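Local coordinates for protein endosialidase (Enterobacteria phage phi92, PDB 4HIZ) that hydrolyses alpha-2,8 and alpha-2,9 linkages within polymers of sialic acid, as an endosialidase of a bacteriophage, at residues H208-G213 with F262-W267; G155-A160 with N326-P331; L33-T38 with S44-A49; I97-M102 with Y485-G490. One frame throughout, in Å; residues are numbered along the deposited sequence.

Contact 1: H208-G213 with F262-W267; sequences HGLKVG and FGTRFW. With EDO (1,2-ethanediol), chain K.
L210 reaches across to F262 and T264, and the contact between the segments is wholly apolar. Each methyl of L210 has its own partner. CD1 meets CZ of F262 at 3.9 Å, and the two side chains come from opposite directions. The methyl lies obliquely to the ring. CD2 meets the CG2 methyl of T264 at 4.0 Å. Two torsions set the fork: CG is anti to the carbonyl carbon (chi1 -53°), and CD1 continues away from CA (chi2 167°), so that CD1 is carried to F262 and CD2 to T264.

The polar bonds lie within residues 208-213 or lead elsewhere. L210 N donates to H208 ND1 at 2.9 Å, and the donor lies close to the plane of the imidazole. This bond ties the ring to the turn, which passes through G209 at positive phi. T264 OG1 bonds to M182 O and Y184 N, while its methyl faces L210.

The third kind of contact is with a bound 1,2-ethanediol, probably from the crystallisation liquor. G209 N donates to its O2 at 2.9 Å. That oxygen sits over the centre of the H208 ring, 3.6 Å above the plane. The diol also bonds to K238 O.

The contact belongs to an antiparallel sheet inserted between strands 172-181 and 272-275 of the propeller. Strand 261-264 lies between strands 185-186 and 215-219. L210 and F262 both pack on V216 of strand 215-219 and on F241 of strand 240-244. Beyond the strand, W267 stacks on H510 of the second subunit.

Contact 2: G155-A160 with N326-P331; sequences GNRLYA and NAYSDP. With EDO (1,2-ethanediol), chain X.
Y159 carries the contact with A327 and Y328. A chi1 of -82° turns the ring from CB toward the loop of residues 326-331. Along the ring, CE1 lies 4.3 Å from the CB methyl of A327, an oblique apolar touch. At the tip, OH is 3.9 Å from Y328 CA. The same OH is 4.0 Å from A327 O, too far for a direct bond, and a water closes the gap. Y159 OH donates to the water at 2.7 Å. The water in turn donates to A327 O. It lies in the plane of the Y159 ring, at its edge.

R157 adds a second touch. Its CD meets the edge of the Y328 ring at CD2, 4.2 Å away, with the guanidinium turned 83° from that ring. NH1 goes on to G209 O and to a salt bridge with D214, while NH2 bonds to S179 OG. Y328 OH is bonded to L210 O.

The loop keeps its shape through an Asx motif. S329 N donates almost straight (175°) to N326 OD1 at 3.0 Å, coming from above the plane of the amide carbonyl.

The contact joins two neighbouring sheets of the propeller. Y159 lies on strand 157-166, packs on L177 and S179 of strand 172-181, and meets the ring of F305 on strand 304-311. Residues 326-331 link strands 318-324 and 335-338.

Contact 3: L33-T38 with S44-A49; sequences LTFKVT and SKFKNA
L33 and A49 are neighbours on the parallel strands 33-36 and 49-53, at the edge of a mixed sheet. The intervening loop carries the chain back for the second strand, in the N-terminal extension of the endosialidase. L33 meets A49 through its backbone, with L33 O 3.7 Å from A49 CA. L33 is backbone-bonded to A50. T34 turns to the other side of the sheet and packs on A50 and V52.

F35 is the main side chain of the contact. Its backbone bonds to A50 and V52, and its ring is directed toward A49 and F46. V37 follows on the same side as F35 and touches F51 and Y53.

The loop is fixed from several directions. The chain turns a corner at K47 and N48, the latter with positive phi, and N48 ND2 bonds to D29. K45 forms a salt bridge with D70 of the third subunit. F46 meets F51 edge-to-face. F35 CE2 approaches F46 CE2 obliquely at 4.4 Å, while the CB methyl of A49 sits at the edge of the F35 ring, 4.2 Å from CE2.

Contact 4: I97-M102 with Y485-G490; sequences IYAPFM and YYIFGG
I97 sets CG1 beside its backbone N (chi1 -55°) and extends CD1 outward (chi2 158°), which carries that methyl onto the ring of Y485. The first torsion of Y485 has the same setting. The two side chains cross at about a right angle.

The fold is a beta-propeller, and this is packing between two of its sheets. Strand 96-104 belongs to one sheet and strand 483-490 to the other. The short segments run in nearly the same direction, 26° apart, with a closest axis approach of 8.9 Å. The second sheet pairs strand 71-75 with strand 516-523, so it unites the start and the end of the propeller sequence. This is the ring closure known as velcro in propellers.

The backbones come nearest at A99 and I487, whose CA atoms are 7.3 Å apart. From there the strands diverge toward M102 and G490. I97 and Y485 meet at the first pair of the segments. At the nearest pair a small alanine faces the branched I487, and A99 CB meets I487 CG2 at 4.0 Å. Between these two pairs, I97 CG2 touches I487 CD1 at 4.3 Å.

Every touching residue is buried. The hydroxyl of Y485 is satisfied by D122 O, and I487 O bonds to T86 OG1. C478 of strand 473-480 packs against both I97 and Y485. The tightest touch is over one face of the Y485 ring, where I97 CD1 lies 3.4 Å from CZ.

Overall arrangement
Contacts 1 and 2 touch each other, with about 13 Å between their centres. The loop 208-213 of the inserted sheet meets strand 157-166 and the loop 326-331 of the propeller. Bonds from G209 to R157 and from L210 to Y328 join the two there. Both contacts are nested along the chain inside the long loop closed by contact 4, whose centre is about 26 Å from that of contact 1 and about 23 Å from that of contact 2. Contact 3 closes earlier in the chain. It lies in the N-terminal extension, its centre about 30 Å from that of contact 4 and about 53 Å from that of contact 1. A bound sialic acid is about 11 Å from the side chain of F262, placing contact 1 near a glycan site.

Contact 1: H208-G213 with F262-W267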
# COMPACT_ATOMS: atom_id res chain seq x y z
N HIS A 208 -8.51 37.78 -7.88
CA HIS A 208 -8.86 36.43 -8.33
C HIS A 208 -7.70 35.68 -9.02
O HIS A 208 -7.66 34.44 -9.00
CB HIS A 208 -10.11 36.49 -9.23
CG HIS A 208 -9.98 37.44 -10.38
ND1 HIS A 208 -9.25 37.13 -11.52
CD2 HIS A 208 -10.47 38.69 -10.57
CE1 HIS A 208 -9.31 38.16 -12.36
NE2 HIS A 208 -10.03 39.11 -11.81
N GLY A 209 -6.78 36.42 -9.64
CA GLY A 209 -5.64 35.80 -10.29
C GLY A 209 -5.98 35.01 -11.53
O GLY A 209 -5.15 34.27 -12.03
N LEU A 210 -7.20 35.15 -12.04
CA LEU A 210 -7.62 34.37 -13.21
C LEU A 210 -7.21 35.03 -14.54
O LEU A 210 -7.04 36.25 -14.61
CB LEU A 210 -9.14 34.15 -13.20
CG LEU A 210 -9.70 33.56 -11.91
CD1 LEU A 210 -11.24 33.67 -11.85
CD2 LEU A 210 -9.27 32.12 -11.82
N LYS A 211 -7.07 34.20 -15.56
CA LYS A 211 -6.83 34.64 -16.93
C LYS A 211 -7.92 34.08 -17.82
O LYS A 211 -8.61 33.13 -17.45
CB LYS A 211 -5.46 34.16 -17.41
CG LYS A 211 -4.30 34.85 -16.70
CD LYS A 211 -2.96 34.24 -17.09
CE LYS A 211 -1.80 35.12 -16.58
NZ LYS A 211 -1.38 36.19 -17.57
N VAL A 212 -8.10 34.70 -18.98
CA VAL A 212 -9.04 34.17 -19.96
C VAL A 212 -8.76 32.69 -20.25
O VAL A 212 -7.59 32.29 -20.48
CB VAL A 212 -8.95 34.97 -21.26
CG1 VAL A 212 -9.81 34.32 -22.34
CG2 VAL A 212 -9.39 36.42 -21.02
N GLY A 213 -9.82 31.89 -20.23
CA GLY A 213 -9.71 30.47 -20.49
C GLY A 213 -9.59 29.65 -19.22
O GLY A 213 -9.75 28.41 -19.27
N PHE A 262 -17.51 29.74 -4.73
CA PHE A 262 -16.67 29.75 -5.92
C PHE A 262 -15.47 28.85 -5.73
O PHE A 262 -14.85 28.85 -4.66
CB PHE A 262 -16.17 31.20 -6.14
CG PHE A 262 -15.26 31.34 -7.34
CD1 PHE A 262 -15.78 31.48 -8.62
CD2 PHE A 262 -13.88 31.30 -7.17
CE1 PHE A 262 -14.94 31.61 -9.73
CE2 PHE A 262 -13.02 31.41 -8.29
CZ PHE A 262 -13.56 31.57 -9.55
N GLY A 263 -15.12 28.10 -6.78
CA GLY A 263 -13.86 27.35 -6.75
C GLY A 263 -13.17 27.46 -8.10
O GLY A 263 -13.83 27.47 -9.16
N THR A 264 -11.84 27.54 -8.09
CA THR A 264 -11.15 27.35 -9.33
C THR A 264 -11.12 25.85 -9.66
O THR A 264 -11.39 25.00 -8.78
CB THR A 264 -9.71 27.83 -9.25
OG1 THR A 264 -9.05 27.12 -8.20
CG2 THR A 264 -9.67 29.35 -8.94
N ARG A 265 -10.79 25.54 -10.90
CA ARG A 265 -10.53 24.17 -11.35
C ARG A 265 -9.12 24.13 -11.91
O ARG A 265 -8.91 24.24 -13.13
CB ARG A 265 -11.56 23.74 -12.40
CG ARG A 265 -13.01 23.73 -11.85
CD ARG A 265 -13.96 23.08 -12.84
NE ARG A 265 -14.37 24.01 -13.90
CZ ARG A 265 -14.38 23.73 -15.20
NH1 ARG A 265 -13.95 22.56 -15.65
NH2 ARG A 265 -14.83 24.66 -16.05
N PHE A 266 -8.15 24.01 -11.01
CA PHE A 266 -6.74 24.03 -11.36
C PHE A 266 -6.41 23.01 -12.46
O PHE A 266 -5.71 23.30 -13.43
CB PHE A 266 -5.93 23.69 -10.08
CG PHE A 266 -4.43 23.44 -10.32
CD1 PHE A 266 -3.55 24.49 -10.34
CD2 PHE A 266 -3.93 22.14 -10.45
CE1 PHE A 266 -2.16 24.27 -10.51
CE2 PHE A 266 -2.56 21.91 -10.64
CZ PHE A 266 -1.67 22.96 -10.64
N TRP A 267 -6.91 21.79 -12.29
CA TRP A 267 -6.57 20.70 -13.19
C TRP A 267 -7.26 20.76 -14.53
O TRP A 267 -6.86 20.03 -15.45
CB TRP A 267 -6.86 19.33 -12.51
CG TRP A 267 -5.98 19.08 -11.28
CD1 TRP A 267 -4.73 18.53 -11.27
CD2 TRP A 267 -6.27 19.44 -9.91
NE1 TRP A 267 -4.23 18.50 -9.98
CE2 TRP A 267 -5.16 19.04 -9.13
CE3 TRP A 267 -7.35 20.06 -9.28
CZ2 TRP A 267 -5.10 19.21 -7.75
CZ3 TRP A 267 -7.31 20.22 -7.88
CH2 TRP A 267 -6.19 19.80 -7.13
C1 EDO K . -4.96 39.92 -11.87
O1 EDO K . -4.74 41.17 -11.20
C2 EDO K . -6.35 39.38 -11.56
O2 EDO K . -6.60 39.24 -10.15

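Contact 2: G155-A160 with N326-P331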
# COMPACT_ATOMS: atom_id res chain seq x y z
N GLY A 155 0.04 35.94 -6.25
CA GLY A 155 -1.26 36.45 -6.65
C GLY A 155 -2.28 35.36 -6.97
O GLY A 155 -2.98 35.42 -8.00
N ASN A 156 -2.37 34.36 -6.10
CA ASN A 156 -3.26 33.21 -6.30
C ASN A 156 -3.06 32.41 -7.59
O ASN A 156 -3.98 31.71 -8.03
CB ASN A 156 -4.74 33.64 -6.12
CG ASN A 156 -5.00 34.12 -4.72
OD1 ASN A 156 -4.61 33.43 -3.76
ND2 ASN A 156 -5.62 35.30 -4.57
N ARG A 157 -1.87 32.48 -8.18
CA ARG A 157 -1.51 31.58 -9.27
C ARG A 157 -0.25 30.80 -8.91
O ARG A 157 0.66 31.32 -8.23
CB ARG A 157 -1.20 32.37 -10.55
CG ARG A 157 -2.39 33.22 -11.07
CD ARG A 157 -2.08 33.87 -12.45
NE ARG A 157 -1.82 32.86 -13.48
CZ ARG A 157 -2.76 32.19 -14.15
NH1 ARG A 157 -4.05 32.43 -13.93
NH2 ARG A 157 -2.42 31.30 -15.07
N LEU A 158 -0.16 29.57 -9.41
CA LEU A 158 1.09 28.83 -9.38
C LEU A 158 2.00 29.30 -10.51
O LEU A 158 1.57 29.39 -11.66
CB LEU A 158 0.77 27.35 -9.63
CG LEU A 158 1.96 26.39 -9.49
CD1 LEU A 158 2.53 26.38 -8.02
CD2 LEU A 158 1.59 24.94 -9.94
N TYR A 159 3.26 29.57 -10.20
CA TYR A 159 4.24 29.91 -11.22
C TYR A 159 5.39 28.92 -11.14
O TYR A 159 5.81 28.56 -10.05
CB TYR A 159 4.78 31.33 -11.00
CG TYR A 159 3.86 32.38 -11.57
CD1 TYR A 159 3.92 32.74 -12.93
CD2 TYR A 159 2.89 32.98 -10.77
CE1 TYR A 159 3.01 33.69 -13.47
CE2 TYR A 159 1.98 33.95 -11.29
CZ TYR A 159 2.05 34.27 -12.63
OH TYR A 159 1.18 35.19 -13.15
N ALA A 160 5.90 28.50 -12.28
CA ALA A 160 7.05 27.61 -12.28
C ALA A 160 7.92 27.93 -13.50
O ALA A 160 7.39 28.21 -14.59
CB ALA A 160 6.60 26.13 -12.32
N ASN A 326 6.11 42.51 -13.64
CA ASN A 326 4.69 42.18 -13.67
C ASN A 326 4.52 40.97 -14.53
O ASN A 326 4.35 41.05 -15.74
CB ASN A 326 3.86 43.34 -14.21
CG ASN A 326 2.35 43.05 -14.21
OD1 ASN A 326 1.88 41.90 -14.08
ND2 ASN A 326 1.58 44.11 -14.40
N ALA A 327 4.59 39.81 -13.88
CA ALA A 327 4.55 38.56 -14.61
C ALA A 327 3.15 38.23 -15.12
O ALA A 327 3.01 37.37 -15.98
CB ALA A 327 5.04 37.45 -13.72
N TYR A 328 2.11 38.87 -14.57
CA TYR A 328 0.75 38.61 -15.02
C TYR A 328 0.55 39.25 -16.40
O TYR A 328 0.17 38.59 -17.36
CB TYR A 328 -0.28 39.11 -13.99
CG TYR A 328 -1.73 38.86 -14.40
CD1 TYR A 328 -2.36 39.72 -15.32
CD2 TYR A 328 -2.45 37.78 -13.89
CE1 TYR A 328 -3.67 39.48 -15.73
CE2 TYR A 328 -3.76 37.54 -14.28
CZ TYR A 328 -4.37 38.40 -15.19
OH TYR A 328 -5.66 38.15 -15.58
N SER A 329 0.82 40.54 -16.51
CA SER A 329 0.62 41.22 -17.78
C SER A 329 1.74 40.95 -18.77
O SER A 329 1.52 40.97 -19.98
CB SER A 329 0.47 42.72 -17.56
OG SER A 329 1.63 43.25 -16.95
N ASP A 330 2.95 40.68 -18.26
CA ASP A 330 4.13 40.55 -19.10
C ASP A 330 5.02 39.42 -18.65
O ASP A 330 6.13 39.67 -18.16
CB ASP A 330 4.97 41.85 -19.08
CG ASP A 330 4.24 43.02 -19.69
OD1 ASP A 330 4.16 43.07 -20.94
OD2 ASP A 330 3.77 43.88 -18.92
N PRO A 331 4.55 38.19 -18.83
CA PRO A 331 5.31 37.04 -18.29
C PRO A 331 6.66 36.87 -18.95
O PRO A 331 7.52 36.29 -18.34
CB PRO A 331 4.38 35.83 -18.58
CG PRO A 331 3.42 36.32 -19.67
CD PRO A 331 3.26 37.81 -19.44
C1 EDO X . -2.17 42.65 -11.89
O1 EDO X . -3.43 43.06 -12.46
C2 EDO X . -1.02 43.00 -12.82
O2 EDO X . -1.37 44.13 -13.63
O HOH W 1 1.28 35.35 -15.85

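Contact 3: L33-T38 with S44-A49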
# COMPACT_ATOMS: atom_id res chain seq x y z
N LEU A 33 21.87 23.65 27.59
CA LEU A 33 23.22 24.19 27.69
C LEU A 33 24.16 23.45 26.73
O LEU A 33 23.83 22.36 26.21
CB LEU A 33 23.70 24.11 29.14
CG LEU A 33 22.79 24.95 30.07
CD1 LEU A 33 23.13 24.73 31.55
CD2 LEU A 33 22.81 26.48 29.67
N THR A 34 25.33 24.03 26.50
CA THR A 34 26.27 23.52 25.50
C THR A 34 27.63 23.19 26.14
O THR A 34 28.18 23.99 26.90
CB THR A 34 26.44 24.56 24.38
OG1 THR A 34 25.17 24.79 23.75
CG2 THR A 34 27.40 24.06 23.35
N PHE A 35 28.13 22.00 25.86
CA PHE A 35 29.43 21.56 26.38
C PHE A 35 30.47 21.65 25.27
O PHE A 35 30.14 21.41 24.12
CB PHE A 35 29.35 20.10 26.82
CG PHE A 35 28.32 19.86 27.89
CD1 PHE A 35 28.63 20.09 29.22
CD2 PHE A 35 27.06 19.40 27.56
CE1 PHE A 35 27.69 19.88 30.21
CE2 PHE A 35 26.10 19.18 28.55
CZ PHE A 35 26.42 19.42 29.88
N LYS A 36 31.72 21.93 25.62
CA LYS A 36 32.81 21.86 24.65
C LYS A 36 33.54 20.56 24.91
O LYS A 36 34.00 20.31 26.02
CB LYS A 36 33.77 23.04 24.82
CG LYS A 36 33.05 24.37 24.81
CD LYS A 36 33.87 25.45 24.12
CE LYS A 36 33.13 26.79 24.14
NZ LYS A 36 31.68 26.62 23.75
N VAL A 37 33.62 19.72 23.90
CA VAL A 37 34.10 18.37 24.17
C VAL A 37 35.28 18.03 23.30
O VAL A 37 35.45 18.58 22.21
CB VAL A 37 33.00 17.30 23.95
CG1 VAL A 37 31.84 17.53 24.92
CG2 VAL A 37 32.53 17.29 22.47
N THR A 38 36.10 17.13 23.80
CA THR A 38 37.28 16.67 23.08
C THR A 38 36.92 15.61 22.03
O THR A 38 37.61 15.44 21.01
CB THR A 38 38.26 16.05 24.10
OG1 THR A 38 37.59 14.99 24.81
CG2 THR A 38 38.72 17.10 25.12
N SER A 44 23.04 9.87 22.63
CA SER A 44 21.70 9.34 22.86
C SER A 44 21.34 9.26 24.35
O SER A 44 20.17 9.10 24.70
CB SER A 44 21.54 7.98 22.20
OG SER A 44 22.48 7.09 22.74
N LYS A 45 22.34 9.40 25.23
CA LYS A 45 22.11 9.40 26.68
C LYS A 45 21.89 10.80 27.27
O LYS A 45 21.85 10.97 28.51
CB LYS A 45 23.27 8.72 27.41
CG LYS A 45 23.49 7.26 27.02
CD LYS A 45 22.20 6.42 27.12
CE LYS A 45 21.76 6.19 28.56
NZ LYS A 45 20.52 5.32 28.71
N PHE A 46 21.73 11.80 26.41
CA PHE A 46 21.47 13.16 26.87
C PHE A 46 20.13 13.60 26.32
O PHE A 46 19.72 13.16 25.22
CB PHE A 46 22.48 14.14 26.30
CG PHE A 46 23.87 13.99 26.84
CD1 PHE A 46 24.71 13.00 26.35
CD2 PHE A 46 24.36 14.88 27.81
CE1 PHE A 46 26.03 12.88 26.81
CE2 PHE A 46 25.68 14.78 28.30
CZ PHE A 46 26.51 13.78 27.80
N LYS A 47 19.46 14.49 27.05
CA LYS A 47 18.46 15.32 26.39
C LYS A 47 18.77 16.78 26.63
O LYS A 47 19.51 17.13 27.56
CB LYS A 47 17.04 15.01 26.89
CG LYS A 47 16.74 15.48 28.31
CD LYS A 47 15.23 15.47 28.59
CE LYS A 47 14.95 15.84 30.05
NZ LYS A 47 13.51 15.80 30.39
N ASN A 48 18.23 17.63 25.77
CA ASN A 48 18.37 19.08 25.91
C ASN A 48 19.84 19.52 26.02
O ASN A 48 20.16 20.42 26.80
CB ASN A 48 17.60 19.55 27.14
CG ASN A 48 16.14 19.12 27.11
OD1 ASN A 48 15.57 18.87 26.05
ND2 ASN A 48 15.53 19.04 28.28
N ALA A 49 20.72 18.92 25.23
CA ALA A 49 22.14 19.21 25.36
C ALA A 49 22.75 19.40 23.98
O ALA A 49 22.26 18.83 22.99
CB ALA A 49 22.85 18.04 26.10

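Contact 4: I97-M102 with Y485-G490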
# COMPACT_ATOMS: atom_id res chain seq x y z
N ILE A 97 0.68 22.00 2.74
CA ILE A 97 2.12 22.12 2.47
C ILE A 97 2.45 21.37 1.18
O ILE A 97 2.12 20.19 1.04
CB ILE A 97 2.95 21.53 3.63
CG1 ILE A 97 2.54 22.18 4.96
CG2 ILE A 97 4.48 21.71 3.37
CD1 ILE A 97 2.91 21.32 6.18
N TYR A 98 3.09 22.06 0.23
CA TYR A 98 3.48 21.46 -1.04
C TYR A 98 4.98 21.27 -1.11
O TYR A 98 5.76 22.20 -0.84
CB TYR A 98 3.08 22.38 -2.21
CG TYR A 98 1.57 22.52 -2.39
CD1 TYR A 98 0.81 23.37 -1.56
CD2 TYR A 98 0.91 21.84 -3.41
CE1 TYR A 98 -0.55 23.51 -1.75
CE2 TYR A 98 -0.47 21.96 -3.59
CZ TYR A 98 -1.18 22.81 -2.77
OH TYR A 98 -2.53 22.91 -2.97
N ALA A 99 5.38 20.05 -1.47
CA ALA A 99 6.79 19.72 -1.66
C ALA A 99 7.01 19.23 -3.10
O ALA A 99 6.94 18.01 -3.40
CB ALA A 99 7.23 18.60 -0.64
N PRO A 100 7.27 20.17 -4.02
CA PRO A 100 7.55 19.78 -5.40
C PRO A 100 8.99 19.27 -5.49
O PRO A 100 9.84 19.64 -4.68
CB PRO A 100 7.43 21.10 -6.18
CG PRO A 100 6.67 22.04 -5.22
CD PRO A 100 7.23 21.63 -3.87
N PHE A 101 9.22 18.37 -6.44
CA PHE A 101 10.53 17.69 -6.58
C PHE A 101 10.55 17.08 -7.98
O PHE A 101 9.66 17.36 -8.80
CB PHE A 101 10.69 16.61 -5.48
CG PHE A 101 9.74 15.45 -5.61
CD1 PHE A 101 8.38 15.55 -5.16
CD2 PHE A 101 10.19 14.23 -6.12
CE1 PHE A 101 7.51 14.46 -5.25
CE2 PHE A 101 9.33 13.12 -6.23
CZ PHE A 101 7.98 13.23 -5.79
N MET A 102 11.59 16.31 -8.32
CA MET A 102 11.59 15.62 -9.60
C MET A 102 11.73 14.11 -9.33
O MET A 102 12.52 13.69 -8.46
CB MET A 102 12.74 16.16 -10.49
CG MET A 102 12.38 17.62 -10.98
SD MET A 102 13.79 18.27 -11.92
CE MET A 102 14.92 18.75 -10.63
N TYR A 485 9.63 24.00 7.98
CA TYR A 485 9.94 22.71 7.35
C TYR A 485 11.18 22.87 6.47
O TYR A 485 11.21 23.70 5.56
CB TYR A 485 8.79 22.25 6.45
CG TYR A 485 7.49 22.16 7.23
CD1 TYR A 485 6.68 23.30 7.41
CD2 TYR A 485 7.06 20.95 7.79
CE1 TYR A 485 5.50 23.26 8.14
CE2 TYR A 485 5.88 20.91 8.51
CZ TYR A 485 5.11 22.04 8.67
OH TYR A 485 3.93 21.98 9.42
N TYR A 486 12.20 22.05 6.76
CA TYR A 486 13.30 21.88 5.81
C TYR A 486 13.03 20.56 5.12
O TYR A 486 13.05 19.51 5.78
CB TYR A 486 14.64 21.88 6.54
CG TYR A 486 15.87 21.46 5.70
CD1 TYR A 486 16.10 22.00 4.45
CD2 TYR A 486 16.79 20.51 6.18
CE1 TYR A 486 17.21 21.68 3.71
CE2 TYR A 486 17.92 20.16 5.45
CZ TYR A 486 18.12 20.75 4.21
OH TYR A 486 19.23 20.40 3.47
N ILE A 487 12.78 20.60 3.82
CA ILE A 487 12.32 19.41 3.12
C ILE A 487 13.39 19.11 2.09
O ILE A 487 13.74 19.97 1.26
CB ILE A 487 10.95 19.64 2.44
CG1 ILE A 487 9.97 20.18 3.50
CG2 ILE A 487 10.40 18.33 1.79
CD1 ILE A 487 8.52 20.32 2.99
N PHE A 488 13.93 17.90 2.14
CA PHE A 488 15.23 17.67 1.50
C PHE A 488 15.47 16.19 1.28
O PHE A 488 14.66 15.35 1.70
CB PHE A 488 16.36 18.26 2.35
CG PHE A 488 16.58 17.56 3.67
CD1 PHE A 488 15.65 17.69 4.70
CD2 PHE A 488 17.70 16.76 3.88
CE1 PHE A 488 15.82 17.05 5.93
CE2 PHE A 488 17.90 16.12 5.10
CZ PHE A 488 16.95 16.27 6.14
N GLY A 489 16.59 15.85 0.63
CA GLY A 489 16.85 14.46 0.25
C GLY A 489 17.72 13.66 1.20
O GLY A 489 18.56 14.20 1.92
N GLY A 490 17.45 12.35 1.23
CA GLY A 490 18.36 11.39 1.87
C GLY A 490 18.24 10.05 1.17
O GLY A 490 17.26 9.83 0.45